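Local coordinates for protein pectate lyase (Bacillus subtilis, PDB 5AMV) that cleaves the alpha-1,4 links of polygalacturonate by calcium-dependent elimination, releasing oligosaccharides with an unsaturated sugar at the non-reducing end, at residues 19-24 / 151-156; 52-57 / 124-129; 56-61 / 138-143. One frame throughout, in Å; residues are numbered along the deposited sequence. Where two conformers were deposited one is given.

Contact 1: 19-24 / 151-156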
loop_
_atom_site.group_PDB
_atom_site.type_symbol
_atom_site.label_atom_id
_atom_site.label_comp_id
_atom_site.label_asym_id
_atom_site.label_seq_id
_atom_site.Cartn_x
_atom_site.Cartn_y
_atom_site.Cartn_z
ATOM N N THR A 19 12.522 7.702 18.572
ATOM C CA THR A 19 11.603 8.783 18.969
ATOM C C THR A 19 10.149 8.350 18.827
ATOM O O THR A 19 9.244 9.079 19.247
ATOM C CB THR A 19 11.856 10.070 18.139
ATOM O OG1 THR A 19 11.900 9.754 16.744
ATOM C CG2 THR A 19 13.206 10.686 18.505
ATOM N N GLY A 20 9.933 7.176 18.223
ATOM C CA GLY A 20 8.600 6.578 18.097
ATOM C C GLY A 20 7.617 7.378 17.250
ATOM O O GLY A 20 8.005 8.306 16.517
ATOM N N THR A 21 6.335 7.008 17.324
ATOM C CA THR A 21 5.348 7.641 16.450
ATOM C C THR A 21 4.226 8.301 17.246
ATOM O O THR A 21 3.337 7.639 17.780
ATOM C CB THR A 21 4.810 6.640 15.405
ATOM O OG1 THR A 21 5.936 6.151 14.652
ATOM C CG2 THR A 21 3.861 7.345 14.474
ATOM N N THR A 22 4.301 9.634 17.333
ATOM C CA THR A 22 3.319 10.378 18.094
ATOM C C THR A 22 2.470 11.280 17.190
ATOM O O THR A 22 1.515 11.933 17.683
ATOM C CB THR A 22 4.047 11.272 19.160
ATOM O OG1 THR A 22 5.035 12.073 18.499
ATOM C CG2 THR A 22 4.740 10.373 20.279
ATOM N N GLY A 23 2.825 11.349 15.892
ATOM C CA GLY A 23 2.067 12.144 14.914
ATOM C C GLY A 23 1.826 13.561 15.419
ATOM O O GLY A 23 2.761 14.210 15.932
ATOM N N GLY A 24 0.577 14.026 15.321
ATOM C CA GLY A 24 0.208 15.393 15.732
ATOM C C GLY A 24 -0.414 15.505 17.118
ATOM O O GLY A 24 -1.117 16.489 17.418
ATOM N N ASN A 151 7.115 10.963 11.407
ATOM C CA ASN A 151 6.208 11.035 12.553
ATOM C C ASN A 151 4.773 11.319 12.116
ATOM O O ASN A 151 4.228 12.415 12.290
ATOM C CB ASN A 151 6.679 12.063 13.597
ATOM C CG ASN A 151 5.932 11.926 14.905
ATOM O OD1 ASN A 151 5.518 10.822 15.274
ATOM N ND2 ASN A 151 5.776 13.035 15.628
ATOM N N VAL A 152 4.156 10.287 11.547
ATOM C CA VAL A 152 2.848 10.445 10.928
ATOM C C VAL A 152 1.952 9.288 11.294
ATOM O O VAL A 152 2.374 8.116 11.224
ATOM C CB VAL A 152 2.955 10.587 9.355
ATOM C CG1 VAL A 152 1.561 10.560 8.705
ATOM C CG2 VAL A 152 3.706 11.889 8.947
ATOM N N ILE A 153 0.702 9.614 11.636
ATOM C CA ILE A 153 -0.289 8.607 12.013
ATOM C C ILE A 153 -1.491 8.728 11.066
ATOM O O ILE A 153 -2.002 9.813 10.900
ATOM C CB ILE A 153 -0.730 8.800 13.484
ATOM C CG1 ILE A 153 0.457 8.532 14.428
ATOM C CG2 ILE A 153 -1.913 7.910 13.818
ATOM C CD1 ILE A 153 0.147 8.893 15.886
ATOM N N ILE A 154 -1.928 7.602 10.490
ATOM C CA ILE A 154 -3.119 7.560 9.629
ATOM C C ILE A 154 -4.020 6.426 10.147
ATOM O O ILE A 154 -3.585 5.272 10.154
ATOM C CB ILE A 154 -2.740 7.233 8.152
ATOM C CG1 ILE A 154 -1.610 8.160 7.622
ATOM C CG2 ILE A 154 -4.011 7.229 7.274
ATOM C CD1 ILE A 154 -1.971 9.626 7.526
ATOM N N ARG A 155 -5.257 6.736 10.559
ATOM C CA ARG A 155 -6.155 5.749 11.153
ATOM C C ARG A 155 -7.619 5.936 10.755
ATOM O O ARG A 155 -8.081 7.066 10.588
ATOM C CB ARG A 155 -6.090 5.743 12.704
ATOM C CG ARG A 155 -4.641 5.601 13.247
ATOM C CD ARG A 155 -4.547 5.676 14.783
ATOM N NE ARG A 155 -5.141 4.487 15.398
ATOM C CZ ARG A 155 -5.401 4.380 16.698
ATOM N NH1 ARG A 155 -5.172 5.396 17.522
ATOM N NH2 ARG A 155 -5.934 3.261 17.168
ATOM N N ASN A 156 -8.332 4.824 10.717
ATOM C CA ASN A 156 -9.799 4.794 10.682
ATOM C C ASN A 156 -10.392 5.451 9.433
ATOM O O ASN A 156 -11.446 6.113 9.500
ATOM C CB ASN A 156 -10.394 5.448 11.943
ATOM C CG ASN A 156 -11.845 5.082 12.129
ATOM O OD1 ASN A 156 -12.215 3.915 11.983
ATOM N ND2 ASN A 156 -12.666 6.067 12.521
#

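Contact 2: 52-57 / 124-129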
loop_
_atom_site.group_PDB
_atom_site.type_symbol
_atom_site.label_atom_id
_atom_site.label_comp_id
_atom_site.label_asym_id
_atom_site.label_seq_id
_atom_site.Cartn_x
_atom_site.Cartn_y
_atom_site.Cartn_z
ATOM N N THR A 52 4.598 21.818 12.042
ATOM C CA THR A 52 3.723 22.130 13.180
ATOM C C THR A 52 2.865 20.901 13.567
ATOM O O THR A 52 2.146 20.399 12.703
ATOM C CB THR A 52 2.774 23.281 12.789
ATOM O OG1 THR A 52 3.561 24.397 12.330
ATOM C CG2 THR A 52 1.914 23.719 13.939
ATOM N N PRO A 53 2.911 20.442 14.842
ATOM C CA PRO A 53 2.015 19.318 15.155
ATOM C C PRO A 53 0.556 19.645 14.829
ATOM O O PRO A 53 0.051 20.744 15.165
ATOM C CB PRO A 53 2.188 19.114 16.655
ATOM C CG PRO A 53 3.585 19.611 16.920
ATOM C CD PRO A 53 3.833 20.736 15.961
ATOM N N LYS A 54 -0.111 18.712 14.134
ATOM C CA LYS A 54 -1.492 18.922 13.689
ATOM C C LYS A 54 -2.351 17.652 13.704
ATOM O O LYS A 54 -1.851 16.557 13.463
ATOM C CB LYS A 54 -1.477 19.524 12.278
ATOM C CG LYS A 54 -1.006 18.528 11.211
ATOM C CD LYS A 54 -0.565 19.142 9.904
ATOM C CE LYS A 54 0.793 19.814 10.015
ATOM N NZ LYS A 54 1.906 18.875 10.513
ATOM N N ILE A 55 -3.645 17.802 13.985
ATOM C CA ILE A 55 -4.578 16.706 13.936
ATOM C C ILE A 55 -5.609 17.079 12.888
ATOM O O ILE A 55 -6.121 18.212 12.883
ATOM C CB ILE A 55 -5.243 16.477 15.306
ATOM C CG1 ILE A 55 -4.187 16.045 16.316
ATOM C CG2 ILE A 55 -6.363 15.391 15.227
ATOM C CD1 ILE A 55 -4.594 16.157 17.750
ATOM N N ILE A 56 -5.918 16.126 12.017
ATOM C CA ILE A 56 -6.870 16.348 10.932
ATOM C C ILE A 56 -7.887 15.243 10.971
ATOM O O ILE A 56 -7.526 14.084 10.765
ATOM C CB ILE A 56 -6.164 16.328 9.558
ATOM C CG1 ILE A 56 -5.155 17.471 9.463
ATOM C CG2 ILE A 56 -7.203 16.396 8.385
ATOM C CD1 ILE A 56 -4.232 17.384 8.240
ATOM N N TYR A 57 -9.155 15.611 11.234
ATOM C CA TYR A 57 -10.278 14.686 11.201
ATOM C C TYR A 57 -10.882 14.676 9.801
ATOM O O TYR A 57 -11.217 15.735 9.289
ATOM C CB TYR A 57 -11.400 15.120 12.181
ATOM C CG TYR A 57 -10.982 14.885 13.607
ATOM C CD1 TYR A 57 -11.009 13.594 14.146
ATOM C CD2 TYR A 57 -10.507 15.940 14.402
ATOM C CE1 TYR A 57 -10.590 13.354 15.486
ATOM C CE2 TYR A 57 -10.117 15.712 15.713
ATOM C CZ TYR A 57 -10.150 14.425 16.240
ATOM O OH TYR A 57 -9.721 14.258 17.543
ATOM N N ASP A 124 1.114 15.489 -0.190
ATOM C CA ASP A 124 2.163 15.135 0.773
ATOM C C ASP A 124 1.708 15.392 2.181
ATOM O O ASP A 124 1.121 16.443 2.501
ATOM C CB ASP A 124 3.468 15.885 0.517
ATOM C CG ASP A 124 4.121 15.523 -0.842
ATOM O OD1 ASP A 124 3.842 14.465 -1.473
ATOM O OD2 ASP A 124 4.940 16.330 -1.312
ATOM N N ILE A 125 1.982 14.409 3.037
ATOM C CA ILE A 125 1.654 14.524 4.454
ATOM C C ILE A 125 2.910 15.011 5.201
ATOM O O ILE A 125 3.935 14.296 5.228
ATOM C CB ILE A 125 1.176 13.183 5.058
ATOM C CG1 ILE A 125 0.176 12.470 4.097
ATOM C CG2 ILE A 125 0.621 13.434 6.484
ATOM C CD1 ILE A 125 -1.113 13.297 3.683
ATOM N N PRO A 126 2.855 16.228 5.761
ATOM C CA PRO A 126 4.055 16.748 6.424
ATOM C C PRO A 126 4.260 16.115 7.785
ATOM O O PRO A 126 3.412 15.360 8.295
ATOM C CB PRO A 126 3.732 18.247 6.587
ATOM C CG PRO A 126 2.239 18.284 6.798
ATOM C CD PRO A 126 1.681 17.120 5.953
ATOM N N ALA A 127 5.427 16.396 8.370
ATOM C CA ALA A 127 5.814 15.801 9.642
ATOM C C ALA A 127 4.869 16.151 10.793
ATOM O O ALA A 127 4.259 17.248 10.813
ATOM C CB ALA A 127 7.236 16.278 10.001
ATOM N N ASN A 128 4.821 15.264 11.794
ATOM C CA ASN A 128 4.061 15.482 13.037
ATOM C C ASN A 128 2.587 15.702 12.755
ATOM O O ASN A 128 1.988 16.715 13.161
ATOM C CB ASN A 128 4.639 16.667 13.845
ATOM C CG ASN A 128 6.152 16.576 14.015
ATOM O OD1 ASN A 128 6.689 15.534 14.380
ATOM N ND2 ASN A 128 6.851 17.669 13.727
ATOM N N THR A 129 2.007 14.748 12.024
ATOM C CA THR A 129 0.617 14.869 11.580
ATOM C C THR A 129 -0.113 13.608 11.956
ATOM O O THR A 129 0.419 12.503 11.743
ATOM C CB THR A 129 0.552 15.026 10.071
ATOM O OG1 THR A 129 1.258 16.210 9.667
ATOM C CG2 THR A 129 -0.884 15.127 9.602
#

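Contact 3: 56-61 / 138-143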
loop_
_atom_site.group_PDB
_atom_site.type_symbol
_atom_site.label_atom_id
_atom_site.label_comp_id
_atom_site.label_asym_id
_atom_site.label_seq_id
_atom_site.Cartn_x
_atom_site.Cartn_y
_atom_site.Cartn_z
ATOM N N ILE A 56 -5.918 16.126 12.017
ATOM C CA ILE A 56 -6.870 16.348 10.932
ATOM C C ILE A 56 -7.887 15.243 10.971
ATOM O O ILE A 56 -7.526 14.084 10.765
ATOM C CB ILE A 56 -6.164 16.328 9.558
ATOM C CG1 ILE A 56 -5.155 17.471 9.463
ATOM C CG2 ILE A 56 -7.203 16.396 8.385
ATOM C CD1 ILE A 56 -4.232 17.384 8.240
ATOM N N TYR A 57 -9.155 15.611 11.234
ATOM C CA TYR A 57 -10.278 14.686 11.201
ATOM C C TYR A 57 -10.882 14.676 9.801
ATOM O O TYR A 57 -11.217 15.735 9.289
ATOM C CB TYR A 57 -11.400 15.120 12.181
ATOM C CG TYR A 57 -10.982 14.885 13.607
ATOM C CD1 TYR A 57 -11.009 13.594 14.146
ATOM C CD2 TYR A 57 -10.507 15.940 14.402
ATOM C CE1 TYR A 57 -10.590 13.354 15.486
ATOM C CE2 TYR A 57 -10.117 15.712 15.713
ATOM C CZ TYR A 57 -10.150 14.425 16.240
ATOM O OH TYR A 57 -9.721 14.258 17.543
ATOM N N ILE A 58 -11.050 13.496 9.212
ATOM C CA ILE A 58 -11.748 13.384 7.929
ATOM C C ILE A 58 -13.220 13.135 8.195
ATOM O O ILE A 58 -13.603 12.118 8.823
ATOM C CB ILE A 58 -11.123 12.285 7.005
ATOM C CG1 ILE A 58 -9.656 12.707 6.775
ATOM C CG2 ILE A 58 -11.995 12.079 5.711
ATOM C CD1 ILE A 58 -9.024 12.356 5.458
ATOM N N LYS A 59 -14.042 14.069 7.714
ATOM C CA LYS A 59 -15.476 13.965 7.869
ATOM C C LYS A 59 -16.155 13.574 6.543
ATOM O O LYS A 59 -16.158 14.376 5.573
ATOM C CB LYS A 59 -15.994 15.321 8.401
ATOM C CG LYS A 59 -17.476 15.401 8.526
ATOM C CD LYS A 59 -17.906 16.752 9.097
ATOM C CE LYS A 59 -19.396 16.700 9.390
ATOM N NZ LYS A 59 -19.868 18.077 9.776
ATOM N N GLY A 60 -16.693 12.349 6.508
ATOM C CA GLY A 60 -17.438 11.864 5.339
ATOM C C GLY A 60 -16.476 11.451 4.242
ATOM O O GLY A 60 -15.343 11.053 4.508
ATOM N N THR A 61 -16.910 11.636 2.999
ATOM C CA THR A 61 -16.127 11.207 1.811
ATOM C C THR A 61 -15.417 12.386 1.185
ATOM O O THR A 61 -16.065 13.407 0.887
ATOM C CB THR A 61 -17.105 10.616 0.805
ATOM O OG1 THR A 61 -17.626 9.388 1.334
ATOM C CG2 THR A 61 -16.427 10.315 -0.583
ATOM N N ALA A 138 -15.607 7.559 7.200
ATOM C CA ALA A 138 -14.613 8.459 6.597
ATOM C C ALA A 138 -13.960 7.769 5.400
ATOM O O ALA A 138 -13.490 6.653 5.519
ATOM C CB ALA A 138 -13.559 8.833 7.609
ATOM N N LYS A 139 -13.897 8.452 4.260
ATOM C CA LYS A 139 -13.400 7.835 3.016
ATOM C C LYS A 139 -12.525 8.844 2.280
ATOM O O LYS A 139 -12.831 10.041 2.262
ATOM C CB LYS A 139 -14.574 7.452 2.100
ATOM C CG LYS A 139 -15.509 6.386 2.642
ATOM C CD LYS A 139 -16.647 6.185 1.635
ATOM C CE LYS A 139 -17.664 5.142 2.073
ATOM N NZ LYS A 139 -18.185 5.353 3.457
ATOM N N VAL A 140 -11.440 8.349 1.686
ATOM C CA VAL A 140 -10.664 9.129 0.735
ATOM C C VAL A 140 -10.786 8.356 -0.596
ATOM O O VAL A 140 -10.422 7.182 -0.685
ATOM C CB VAL A 140 -9.172 9.247 1.181
ATOM C CG1 VAL A 140 -8.301 9.805 0.052
ATOM C CG2 VAL A 140 -9.057 10.113 2.418
ATOM N N VAL A 141 -11.306 9.034 -1.631
ATOM C CA VAL A 141 -11.638 8.391 -2.878
ATOM C C VAL A 141 -10.774 8.954 -3.995
ATOM O O VAL A 141 -10.779 10.165 -4.226
ATOM C CB VAL A 141 -13.169 8.558 -3.245
ATOM C CG1 VAL A 141 -13.490 7.825 -4.534
ATOM C CG2 VAL A 141 -14.033 7.948 -2.114
ATOM N N GLY A 142 -10.006 8.085 -4.662
ATOM C CA GLY A 142 -9.117 8.534 -5.753
ATOM C C GLY A 142 -7.763 9.102 -5.322
ATOM O O GLY A 142 -6.880 9.260 -6.154
ATOM N N GLY A 143 -7.594 9.365 -4.023
ATOM C CA GLY A 143 -6.405 10.041 -3.522
ATOM C C GLY A 143 -5.203 9.128 -3.272
ATOM O O GLY A 143 -5.358 7.916 -3.058
#

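Contact 1: 19-24 / 151-156
N151 turns its CG anti to its own backbone N (chi1 -167°), which sets CG on the side of T22 and G23, while T22 holds OG1 between its backbone N and carbonyl carbon (chi1 53°), facing that amide. OD1 of N151 accepts two backbone N-H groups. T22 N lies 2.7 Å from N151 OD1, in the carbonyl plane and on a lone pair; G23 N, 2.8 Å from N151 OD1, comes from above that plane, with a C=O...N angle of only 103°. On the other branch ND2 of N151 donates to T22 OG1 at 3.1 Å, and also to N128 OD1. Next to this polar grip, G23 CA points a hydrogen at N151 O, 3.4 Å away. I153 packs beside it: its CG1 lies 3.6 Å from T21 CG2 and its CD1 3.6 Å from T22 C. G23 has a positive phi, and a CB there would strike I153 CD1. Replacing N151 by an alanine would probably leave the N-H groups of T22 and G23 without their shared acceptor and N128 OD1 without its donor. The carboxamide sits at the corner where the chain enters strand 152-155 of the parallel beta-helix, so one buried amide, bonded through both its oxygen and its nitrogen, ties an N-terminal loop to the end of a coil.

Contact 2: 52-57 / 124-129
K54 and T129 form a parallel bridge, CA to CA 5.0 Å, in which K54 N donates to N128 O at 3.1 Å. Two CA-H...O contacts flank the bond: P53 CA to N128 O, and T129 CA to K54 O at 3.5 Å. The side chains of K54 and T129 lie on the same face of the strands. K54 carries CG between its backbone N and carbonyl carbon (chi1 70°), and further bends at chi3 and chi4 fold the chain back across T129, bringing NZ over the turn at 126-129. There NZ donates to T129 OG1 at 2.9 Å and to T52 O at 2.7 Å; a third bond, to N128 O, is weak, and N50 O just before the segment accepts as well. The ammonium therefore gathers acceptors from both segments and from N50 just before the first. T129 OG1 in turn donates to P126 O at 2.7 Å, from well above the carbonyl plane, and this relay would fix the rotation of the hydroxyl. This pairing places strand 54-58 beside strand 129-133 at the start of the right-handed parallel beta-helix, the fold of polysaccharide lyase family 1, with the 124-129 segment making the corner from strand 122-124. Around the polar cluster the methylenes of K54 lie against T129, CG 3.8 Å from its CG2, and K54 CE rests 3.8 Å from P126 CG. Further along, I56 reaches T129 CG2 only loosely with CD1 and packs on A44 and L45 of helix 38-45. At the N128 end, CB meets CA of P53, while ND2 of N128 bonds to T51 O.

Contact 3: 56-61 / 138-143
Strand 61-63 pairs in parallel with strand 139-141 in the parallel beta-helix, and here the chain leaving strand 54-58 comes into that register. T61 bridges K139, CA to CA 4.5 Å. K139 N donates to G60 O at 3.0 Å, and A138 CA adds a CA-H...O contact to the same oxygen. T61 CA repays it with a hydrogen directed at K139 O, 3.5 Å away. G60 takes a positive phi (78°) as the chain turns from I58 to T61. I58 reaches across with two branches: CD1 meets V140 CG2 at 3.8 Å, the two side chains crossing at about a right angle, and CG2 lies 4.1 Å from A138 CB. T61 sets its CG2 anti to the backbone N (OG1 at chi1 -68°), which turns the methyl to V141, whose CG2 is 3.7 Å from T61 CG2. K139 touches E158 and Q160, V141 touches Q160, and V140 touches F159 of strand 158-160. Parallel pairing of strands from successive coils, with aliphatic side chains such as I58 and V140 meeting between them, is characteristic of a parallel beta-helix.

How the contacts relate
All three contacts lie near one end of the parallel beta-helix; contact 1 is the most buried, and contacts 2 and 3 are partly open. Contact 2 pairs the start of strand 54-58, while contact 3 takes its last residues and the turn into strand 61-63. Contacts 1 and 2 adjoin: I153 N probably bonds to T129 O, so strand 129-133 lies between strands 54-58 and 152-155. Contact 3 stands about 15 Å from contact 2 between centres, touching contact 1 through N156 O and A138 CB. Side-chain polar chemistry marks contact 1, through an amide, and contact 2, through an ammonium; contact 3 has the backbone pairing without such a polar side-chain cluster.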